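Local coordinates for Lmo0547 protein (Listeria monocytogenes, PDB 4R9N) that is a putative transcriptional regulator of the SorC family, whose sugar-binding domain probably senses a carbohydrate effector and so controls DNA binding, at residues T217-L231 with L239-I253. Numbering follows the deposited sequence.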
ATOM      1  N   THR A 217      -4.588  10.659   5.581  1.00 18.35           N
ATOM      2  CA  THR A 217      -3.514  10.715   4.599  1.00 18.89           C
ATOM      3  C   THR A 217      -3.088   9.324   4.216  1.00 17.43           C
ATOM      4  O   THR A 217      -2.454   8.598   5.010  1.00 17.12           O
ATOM      5  CB  THR A 217      -2.282  11.472   5.094  1.00 20.37           C
ATOM      6  OG1 THR A 217      -2.653  12.791   5.572  1.00 24.77           O
ATOM      7  CG2 THR A 217      -1.188  11.558   4.000  1.00 22.14           C
ATOM      8  N   VAL A 218      -3.361   8.944   2.996  1.00 16.88           N
ATOM      9  CA  VAL A 218      -2.930   7.642   2.487  1.00 16.75           C
ATOM     10  C   VAL A 218      -1.828   7.943   1.449  1.00 17.01           C
ATOM     11  O   VAL A 218      -2.049   8.698   0.477  1.00 15.72           O
ATOM     12  CB  VAL A 218      -4.073   6.877   1.800  1.00 17.58           C
ATOM     13  CG1 VAL A 218      -3.533   5.643   1.066  1.00 17.66           C
ATOM     14  CG2 VAL A 218      -5.130   6.516   2.810  1.00 17.75           C
ATOM     15  N   VAL A 219      -0.649   7.366   1.690  1.00 16.16           N
ATOM     16  CA  VAL A 219       0.470   7.512   0.823  1.00 16.70           C
ATOM     17  C   VAL A 219       0.674   6.253   0.017  1.00 17.04           C
ATOM     18  O   VAL A 219       0.694   5.164   0.608  1.00 16.71           O
ATOM     19  CB  VAL A 219       1.738   7.705   1.650  1.00 17.78           C
ATOM     20  CG1 VAL A 219       2.909   7.889   0.702  1.00 18.86           C
ATOM     21  CG2 VAL A 219       1.568   8.892   2.562  1.00 18.23           C
ATOM     22  N   ALA A 220       0.770   6.374  -1.295  1.00 15.11           N
ATOM     23  CA  ALA A 220       1.064   5.240  -2.138  1.00 17.83           C
ATOM     24  C   ALA A 220       2.416   5.373  -2.807  1.00 19.32           C
ATOM     25  O   ALA A 220       2.855   6.496  -3.304  1.00 17.80           O
ATOM     26  CB  ALA A 220      -0.028   5.063  -3.165  1.00 18.58           C
ATOM     27  N   LEU A 221       3.106   4.249  -2.802  1.00 20.37           N
ATOM     28  CA  LEU A 221       4.405   4.085  -3.458  1.00 24.15           C
ATOM     29  C   LEU A 221       4.208   3.160  -4.642  1.00 26.54           C
ATOM     30  O   LEU A 221       3.738   2.051  -4.429  1.00 31.40           O
ATOM     31  CB  LEU A 221       5.332   3.360  -2.480  1.00 27.51           C
ATOM     32  CG  LEU A 221       6.097   4.085  -1.388  1.00 35.65           C
ATOM     33  CD1 LEU A 221       5.340   5.208  -0.748  1.00 33.88           C
ATOM     34  CD2 LEU A 221       6.602   3.103  -0.332  1.00 35.31           C
ATOM     35  N   ALA A 222       4.566   3.544  -5.868  1.00 28.45           N
ATOM     36  CA  ALA A 222       4.395   2.614  -6.998  1.00 27.88           C
ATOM     37  C   ALA A 222       5.505   2.776  -8.012  1.00 29.27           C
ATOM     38  O   ALA A 222       5.982   3.873  -8.250  1.00 26.42           O
ATOM     39  CB  ALA A 222       3.063   2.834  -7.692  1.00 29.71           C
ATOM     40  N   ASN A 223       5.857   1.683  -8.677  1.00 33.46           N
ATOM     41  CA  ASN A 223       6.794   1.791  -9.790  1.00 34.31           C
ATOM     42  C   ASN A 223       6.458   0.789 -10.869  1.00 36.44           C
ATOM     43  O   ASN A 223       5.938  -0.308 -10.567  1.00 39.64           O
ATOM     44  CB  ASN A 223       8.215   1.529  -9.310  1.00 37.04           C
ATOM     45  CG  ASN A 223       9.268   1.870 -10.369  1.00 44.85           C
ATOM     46  OD1 ASN A 223       9.249   2.949 -10.988  1.00 41.96           O
ATOM     47  ND2 ASN A 223      10.174   0.939 -10.597  1.00 48.91           N
ATOM     48  N   GLY A 224       6.806   1.131 -12.112  1.00 35.40           N
ATOM     49  CA  GLY A 224       6.691   0.193 -13.213  1.00 35.04           C
ATOM     50  C   GLY A 224       5.492   0.500 -14.052  1.00 35.73           C
ATOM     51  O   GLY A 224       4.359   0.624 -13.585  1.00 31.86           O
ATOM     52  N   LEU A 225       5.732   0.614 -15.338  1.00 36.90           N
ATOM     53  CA  LEU A 225       4.708   1.158 -16.211  1.00 40.66           C
ATOM     54  C   LEU A 225       3.492   0.205 -16.358  1.00 40.13           C
ATOM     55  O   LEU A 225       2.375   0.672 -16.570  1.00 39.78           O
ATOM     56  CB  LEU A 225       5.375   1.627 -17.531  1.00 45.26           C
ATOM     57  CG  LEU A 225       6.492   2.721 -17.282  1.00 48.48           C
ATOM     58  CD1 LEU A 225       7.355   2.968 -18.510  1.00 51.56           C
ATOM     59  CD2 LEU A 225       5.987   4.085 -16.794  1.00 46.50           C
ATOM     60  N   GLN A 226       3.680  -1.107 -16.149  1.00 40.13           N
ATOM     61  CA  GLN A 226       2.575  -2.076 -16.107  0.70 41.23           C
ATOM     62  C   GLN A 226       1.538  -1.722 -15.033  1.00 40.10           C
ATOM     63  O   GLN A 226       0.403  -2.198 -15.064  1.00 43.12           O
ATOM     64  CB  GLN A 226       3.100  -3.508 -15.840  0.70 42.54           C
ATOM     65  CG  GLN A 226       3.764  -4.191 -17.044  0.70 47.19           C
ATOM     66  CD  GLN A 226       4.238  -5.621 -16.759  0.70 49.05           C
ATOM     67  OE1 GLN A 226       4.029  -6.161 -15.671  0.70 49.78           O
ATOM     68  NE2 GLN A 226       4.878  -6.237 -17.746  0.70 51.37           N
ATOM     69  N   LYS A 227       1.921  -0.929 -14.027  1.00 33.31           N
ATOM     70  CA  LYS A 227       0.937  -0.542 -12.995  1.00 32.74           C
ATOM     71  C   LYS A 227       0.147   0.753 -13.284  1.00 30.12           C
ATOM     72  O   LYS A 227      -0.648   1.182 -12.466  1.00 28.38           O
ATOM     73  CB  LYS A 227       1.626  -0.419 -11.661  1.00 34.66           C
ATOM     74  CG  LYS A 227       2.363  -1.652 -11.205  1.00 36.71           C
ATOM     75  CD  LYS A 227       2.906  -1.337  -9.830  1.00 40.53           C
ATOM     76  CE  LYS A 227       3.859  -2.401  -9.301  1.00 41.26           C
ATOM     77  NZ  LYS A 227       4.001  -2.071  -7.838  1.00 42.97           N
ATOM     78  N   LYS A 228       0.333   1.356 -14.452  1.00 30.61           N
ATOM     79  CA  LYS A 228      -0.372   2.585 -14.795  1.00 30.40           C
ATOM     80  C   LYS A 228      -1.864   2.514 -14.637  1.00 29.59           C
ATOM     81  O   LYS A 228      -2.478   3.370 -13.983  1.00 30.21           O
ATOM     82  CB  LYS A 228      -0.032   3.027 -16.237  1.00 35.07           C
ATOM     83  CG  LYS A 228      -0.854   4.200 -16.765  1.00 36.63           C
ATOM     84  CD  LYS A 228      -0.290   4.634 -18.128  1.00 40.83           C
ATOM     85  CE  LYS A 228      -1.222   5.489 -18.937  1.00 43.92           C
ATOM     86  NZ  LYS A 228      -0.484   6.038 -20.145  1.00 49.06           N
ATOM     87  N   GLU A 229      -2.488   1.506 -15.248  1.00 28.25           N
ATOM     88  CA  GLU A 229      -3.925   1.386 -15.169  1.00 28.70           C
ATOM     89  C   GLU A 229      -4.413   1.280 -13.719  1.00 26.30           C
ATOM     90  O   GLU A 229      -5.377   1.952 -13.295  1.00 26.75           O
ATOM     91  CB  GLU A 229      -4.363   0.191 -16.031  1.00 32.07           C
ATOM     92  CG  GLU A 229      -5.832  -0.136 -15.979  1.00 36.80           C
ATOM     93  CD  GLU A 229      -6.224  -1.339 -16.882  1.00 41.07           C
ATOM     94  OE1 GLU A 229      -5.631  -2.459 -16.794  1.00 48.45           O
ATOM     95  OE2 GLU A 229      -7.161  -1.161 -17.648  1.00 42.52           O
ATOM     96  N   ALA A 230      -3.748   0.442 -12.942  1.00 25.31           N
ATOM     97  CA  ALA A 230      -4.096   0.274 -11.527  1.00 22.58           C
ATOM     98  C   ALA A 230      -3.954   1.580 -10.760  1.00 22.10           C
ATOM     99  O   ALA A 230      -4.796   1.961  -9.988  1.00 20.90           O
ATOM    100  CB  ALA A 230      -3.183  -0.761 -10.906  1.00 22.06           C
ATOM    101  N   LEU A 231      -2.838   2.242 -10.959  1.00 21.53           N
ATOM    102  CA  LEU A 231      -2.582   3.515 -10.254  1.00 22.54           C
ATOM    103  C   LEU A 231      -3.538   4.626 -10.615  1.00 22.60           C
ATOM    104  O   LEU A 231      -4.103   5.382  -9.747  1.00 21.21           O
ATOM    105  CB  LEU A 231      -1.144   3.904 -10.531  1.00 21.76           C
ATOM    106  CG  LEU A 231      -0.648   5.161  -9.869  1.00 23.37           C
ATOM    107  CD1 LEU A 231      -0.835   5.070  -8.370  1.00 23.30           C
ATOM    108  CD2 LEU A 231       0.820   5.296 -10.213  1.00 24.26           C
ATOM    109  N   LEU A 239      -8.567   7.329  -3.613  1.00 25.64           N
ATOM    110  CA  LEU A 239      -8.108   6.435  -2.539  1.00 25.85           C
ATOM    111  C   LEU A 239      -6.777   6.919  -1.925  1.00 25.86           C
ATOM    112  O   LEU A 239      -6.390   6.428  -0.871  1.00 26.87           O
ATOM    113  CB  LEU A 239      -7.858   5.064  -3.075  1.00 26.29           C
ATOM    114  CG  LEU A 239      -9.108   4.387  -3.614  1.00 28.13           C
ATOM    115  CD1 LEU A 239      -8.797   3.035  -4.250  1.00 27.69           C
ATOM    116  CD2 LEU A 239     -10.109   4.235  -2.448  1.00 29.63           C
ATOM    117  N   ILE A 240      -6.084   7.812  -2.634  1.00 24.29           N
ATOM    118  CA  ILE A 240      -4.693   8.163  -2.363  1.00 23.19           C
ATOM    119  C   ILE A 240      -4.596   9.663  -2.253  1.00 26.41           C
ATOM    120  O   ILE A 240      -5.082  10.410  -3.093  1.00 28.77           O
ATOM    121  CB  ILE A 240      -3.769   7.713  -3.502  1.00 23.70           C
ATOM    122  CG1 ILE A 240      -3.694   6.209  -3.541  1.00 25.95           C
ATOM    123  CG2 ILE A 240      -2.374   8.366  -3.418  1.00 24.23           C
ATOM    124  CD1 ILE A 240      -3.309   5.676  -4.910  1.00 30.14           C
ATOM    125  N   ASP A 241      -3.846  10.094  -1.268  1.00 23.42           N
ATOM    126  CA  ASP A 241      -3.601  11.525  -0.985  1.00 25.31           C
ATOM    127  C   ASP A 241      -2.216  12.008  -1.386  1.00 22.16           C
ATOM    128  O   ASP A 241      -2.050  13.172  -1.784  1.00 23.56           O
ATOM    129  CB  ASP A 241      -3.865  11.805   0.489  1.00 26.23           C
ATOM    130  CG  ASP A 241      -5.286  11.426   0.900  1.00 31.20           C
ATOM    131  OD1 ASP A 241      -6.243  12.020   0.290  1.00 36.97           O
ATOM    132  OD2 ASP A 241      -5.475  10.528   1.798  1.00 26.56           O
ATOM    133  N   VAL A 242      -1.225  11.128  -1.296  1.00 20.12           N
ATOM    134  CA  VAL A 242       0.146  11.489  -1.531  1.00 19.46           C
ATOM    135  C   VAL A 242       0.720  10.319  -2.343  1.00 20.06           C
ATOM    136  O   VAL A 242       0.555   9.093  -1.982  1.00 17.76           O
ATOM    137  CB  VAL A 242       0.929  11.604  -0.184  1.00 21.12           C
ATOM    138  CG1 VAL A 242       2.419  11.795  -0.436  1.00 22.66           C
ATOM    139  CG2 VAL A 242       0.345  12.712   0.728  1.00 21.54           C
ATOM    140  N   ILE A 243       1.362  10.643  -3.421  1.00 20.18           N
ATOM    141  CA  ILE A 243       2.085   9.631  -4.196  0.70 22.67           C
ATOM    142  C   ILE A 243       3.540   9.907  -4.241  1.00 22.29           C
ATOM    143  O   ILE A 243       3.980  11.106  -4.285  1.00 23.91           O
ATOM    144  CB  ILE A 243       1.599   9.499  -5.651  0.70 25.11           C
ATOM    145  CG1 ILE A 243       1.633  10.806  -6.424  0.70 27.38           C
ATOM    146  CG2 ILE A 243       0.214   8.890  -5.701  0.70 24.95           C
ATOM    147  CD1 ILE A 243       1.426  10.535  -7.903  0.70 29.88           C
ATOM    148  N   VAL A 244       4.324   8.839  -4.202  1.00 21.93           N
ATOM    149  CA  VAL A 244       5.755   8.888  -4.375  1.00 22.31           C
ATOM    150  C   VAL A 244       6.014   8.001  -5.578  1.00 24.06           C
ATOM    151  O   VAL A 244       5.748   6.778  -5.538  1.00 21.51           O
ATOM    152  CB  VAL A 244       6.551   8.366  -3.154  1.00 23.37           C
ATOM    153  CG1 VAL A 244       8.012   8.624  -3.362  1.00 26.55           C
ATOM    154  CG2 VAL A 244       6.095   9.098  -1.888  1.00 26.02           C
ATOM    155  N   ILE A 245       6.454   8.634  -6.665  1.00 23.37           N
ATOM    156  CA  ILE A 245       6.726   7.959  -7.924  1.00 23.43           C
ATOM    157  C   ILE A 245       7.900   8.564  -8.655  1.00 23.87           C
ATOM    158  O   ILE A 245       8.370   9.652  -8.305  1.00 24.12           O
ATOM    159  CB  ILE A 245       5.523   7.921  -8.885  1.00 25.83           C
ATOM    160  CG1 ILE A 245       5.108   9.323  -9.286  1.00 27.11           C
ATOM    161  CG2 ILE A 245       4.356   7.107  -8.286  1.00 26.45           C
ATOM    162  CD1 ILE A 245       4.047   9.291 -10.399  1.00 29.00           C
ATOM    163  N   THR A 246       8.346   7.856  -9.676  1.00 24.81           N
ATOM    164  CA  THR A 246       9.465   8.267 -10.475  1.00 25.62           C
ATOM    165  C   THR A 246       8.989   9.281 -11.502  1.00 25.85           C
ATOM    166  O   THR A 246       7.809   9.380 -11.816  1.00 23.83           O
ATOM    167  CB  THR A 246      10.123   7.109 -11.256  1.00 27.53           C
ATOM    168  OG1 THR A 246       9.197   6.502 -12.129  1.00 29.89           O
ATOM    169  CG2 THR A 246      10.751   6.079 -10.342  1.00 28.90           C
ATOM    170  N   ASP A 247       9.910  10.020 -12.050  1.00 28.80           N
ATOM    171  CA  ASP A 247       9.525  10.960 -13.131  1.00 31.00           C
ATOM    172  C   ASP A 247       9.090  10.258 -14.399  1.00 31.94           C
ATOM    173  O   ASP A 247       8.222  10.762 -15.133  1.00 33.12           O
ATOM    174  CB  ASP A 247      10.647  11.997 -13.411  1.00 32.31           C
ATOM    175  CG  ASP A 247      11.968  11.377 -13.684  1.00 34.72           C
ATOM    176  OD1 ASP A 247      12.084  10.110 -13.719  1.00 36.31           O
ATOM    177  OD2 ASP A 247      12.928  12.202 -13.874  1.00 38.71           O
ATOM    178  N   ARG A 248       9.676   9.092 -14.659  1.00 33.72           N
ATOM    179  CA  ARG A 248       9.244   8.236 -15.780  0.60 34.07           C
ATOM    180  C   ARG A 248       7.762   7.808 -15.645  1.00 33.46           C
ATOM    181  O   ARG A 248       6.992   7.872 -16.612  1.00 32.20           O
ATOM    182  CB  ARG A 248      10.162   7.018 -15.858  0.60 35.23           C
ATOM    183  CG  ARG A 248      10.323   6.374 -17.229  0.60 38.68           C
ATOM    184  CD  ARG A 248      11.757   5.882 -17.426  0.60 39.32           C
ATOM    185  NE  ARG A 248      12.259   5.144 -16.262  0.60 38.57           N
ATOM    186  CZ  ARG A 248      13.544   4.885 -16.005  0.60 38.34           C
ATOM    187  NH1 ARG A 248      13.866   4.205 -14.920  0.60 39.14           N
ATOM    188  NH2 ARG A 248      14.494   5.272 -16.823  0.60 39.36           N
HETATM  189  N   MSE A 249       7.361   7.387 -14.436  1.00 30.39           N
HETATM  190  CA  MSE A 249       5.984   7.014 -14.178  1.00 31.79           C
HETATM  191  C   MSE A 249       5.120   8.243 -14.253  1.00 30.95           C
HETATM  192  O   MSE A 249       4.019   8.171 -14.757  1.00 30.95           O
HETATM  193  CB  MSE A 249       5.814   6.435 -12.778  1.00 31.32           C
HETATM  194  CG  MSE A 249       4.371   6.148 -12.410  1.00 36.19           C
HETATM  195 SE   MSE A 249       3.640   4.586 -13.397  0.65 43.93          SE
HETATM  196  CE  MSE A 249       5.354   3.642 -13.365  1.00 40.31           C
ATOM    197  N   ALA A 250       5.585   9.360 -13.704  1.00 29.61           N
ATOM    198  CA  ALA A 250       4.797  10.592 -13.772  1.00 29.43           C
ATOM    199  C   ALA A 250       4.476  11.006 -15.234  1.00 32.72           C
ATOM    200  O   ALA A 250       3.338  11.394 -15.539  1.00 32.74           O
ATOM    201  CB  ALA A 250       5.485  11.689 -13.032  1.00 29.76           C
ATOM    202  N   GLU A 251       5.449  10.898 -16.122  1.00 35.42           N
ATOM    203  CA  GLU A 251       5.254  11.308 -17.521  1.00 39.24           C
ATOM    204  C   GLU A 251       4.192  10.455 -18.168  1.00 41.39           C
ATOM    205  O   GLU A 251       3.339  10.944 -18.919  1.00 40.67           O
ATOM    206  CB  GLU A 251       6.571  11.233 -18.301  1.00 45.28           C
ATOM    207  CG  GLU A 251       7.542  12.353 -17.922  1.00 48.58           C
ATOM    208  CD  GLU A 251       9.012  12.059 -18.237  1.00 56.97           C
ATOM    209  OE1 GLU A 251       9.321  11.011 -18.851  1.00 64.61           O
ATOM    210  OE2 GLU A 251       9.882  12.887 -17.865  1.00 61.80           O
ATOM    211  N   TYR A 252       4.239   9.179 -17.835  1.00 39.55           N
ATOM    212  CA  TYR A 252       3.398   8.192 -18.409  1.00 42.93           C
ATOM    213  C   TYR A 252       1.966   8.328 -17.915  1.00 41.83           C
ATOM    214  O   TYR A 252       1.044   8.010 -18.646  1.00 43.69           O
ATOM    215  CB  TYR A 252       3.968   6.808 -18.051  1.00 47.00           C
ATOM    216  CG  TYR A 252       3.391   5.670 -18.833  1.00 54.67           C
ATOM    217  CD1 TYR A 252       3.130   5.789 -20.208  1.00 58.23           C
ATOM    218  CD2 TYR A 252       3.121   4.452 -18.218  1.00 56.25           C
ATOM    219  CE1 TYR A 252       2.594   4.731 -20.934  1.00 60.35           C
ATOM    220  CE2 TYR A 252       2.579   3.388 -18.933  1.00 61.37           C
ATOM    221  CZ  TYR A 252       2.329   3.523 -20.289  1.00 61.65           C
ATOM    222  OH  TYR A 252       1.805   2.459 -20.978  1.00 65.08           O
ATOM    223  N   ILE A 253       1.763   8.752 -16.673  1.00 38.61           N
ATOM    224  CA  ILE A 253       0.404   8.903 -16.183  1.00 38.38           C
ATOM    225  C   ILE A 253      -0.161  10.312 -16.352  1.00 40.33           C
ATOM    226  O   ILE A 253      -1.342  10.509 -16.129  1.00 42.71           O
ATOM    227  CB  ILE A 253       0.218   8.420 -14.725  1.00 36.71           C
ATOM    228  CG1 ILE A 253       0.964   9.279 -13.712  1.00 37.79           C
ATOM    229  CG2 ILE A 253       0.636   6.964 -14.599  1.00 37.18           C
ATOM    230  CD1 ILE A 253       0.608   8.924 -12.267  1.00 35.43           C
TER
HETATM  231  O   HOH W   1       7.297   5.167 -10.083  1.00 29.51           O
HETATM  232  O   HOH W   2      10.488   4.258 -13.111  1.00 33.61           O
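Strands 217-221 and 242-246 pair in parallel, their axes 14° apart and 4.7 Å at closest approach, with V219, A220 and L221 opposite V242, I243 and V244. At the N-terminal end of the pairing V218 O accepts from both D241 N and V242 N, while V218 N donates to the carboxylate of D241 (N to OD2, 2.9 Å), which uses its anti lone pair. Regular bonds follow from A220 N to V242 O and from V244 N to A220 O. A weak bond from A222 N to V244 O, 3.5 Å long, marks the parting of the strands. Water fills in beyond it: one molecule links A222 O and N223 OD1 to T246 N, and a second joins N223 OD1 to T246 OG1. T246 OG1 also caps helix 247-253 by accepting from M249 N.

On one sheet face V219 and V242 lie side by side, as do L221 and V244; V242 and V244 pack against helix 30-49, V219 and L221 against strand 147-151. On the other face I240 CD1 meets the methyl of A220. Between the helices, L231 CD2 approaches I253 CD1 at 4.2 Å. M249, a selenomethionine, curls its CE to 3.2 Å from G224 N, a buried N-H without a partner in the model. L225 CD2 touches both this CE and, obliquely, the Y252 ring. With CG anti to the backbone N (chi1 172°), the extended chain of K228 crosses that ring, CD over one face and NZ 3.7 Å from the centroid in a cation-pi contact; NZ also donates to Y252 O at 2.9 Å.

Thus the two strands of one beta-alpha-beta unit, joined through helix 228-236, are neighbours in this Rossmann-like domain. Backbone bonds and apolar packing hold their middle; where the ladder stops, a carboxylate takes up the V218 N-H at one end, and water, a helix cap and a lysine bridge the diverging chains at the other.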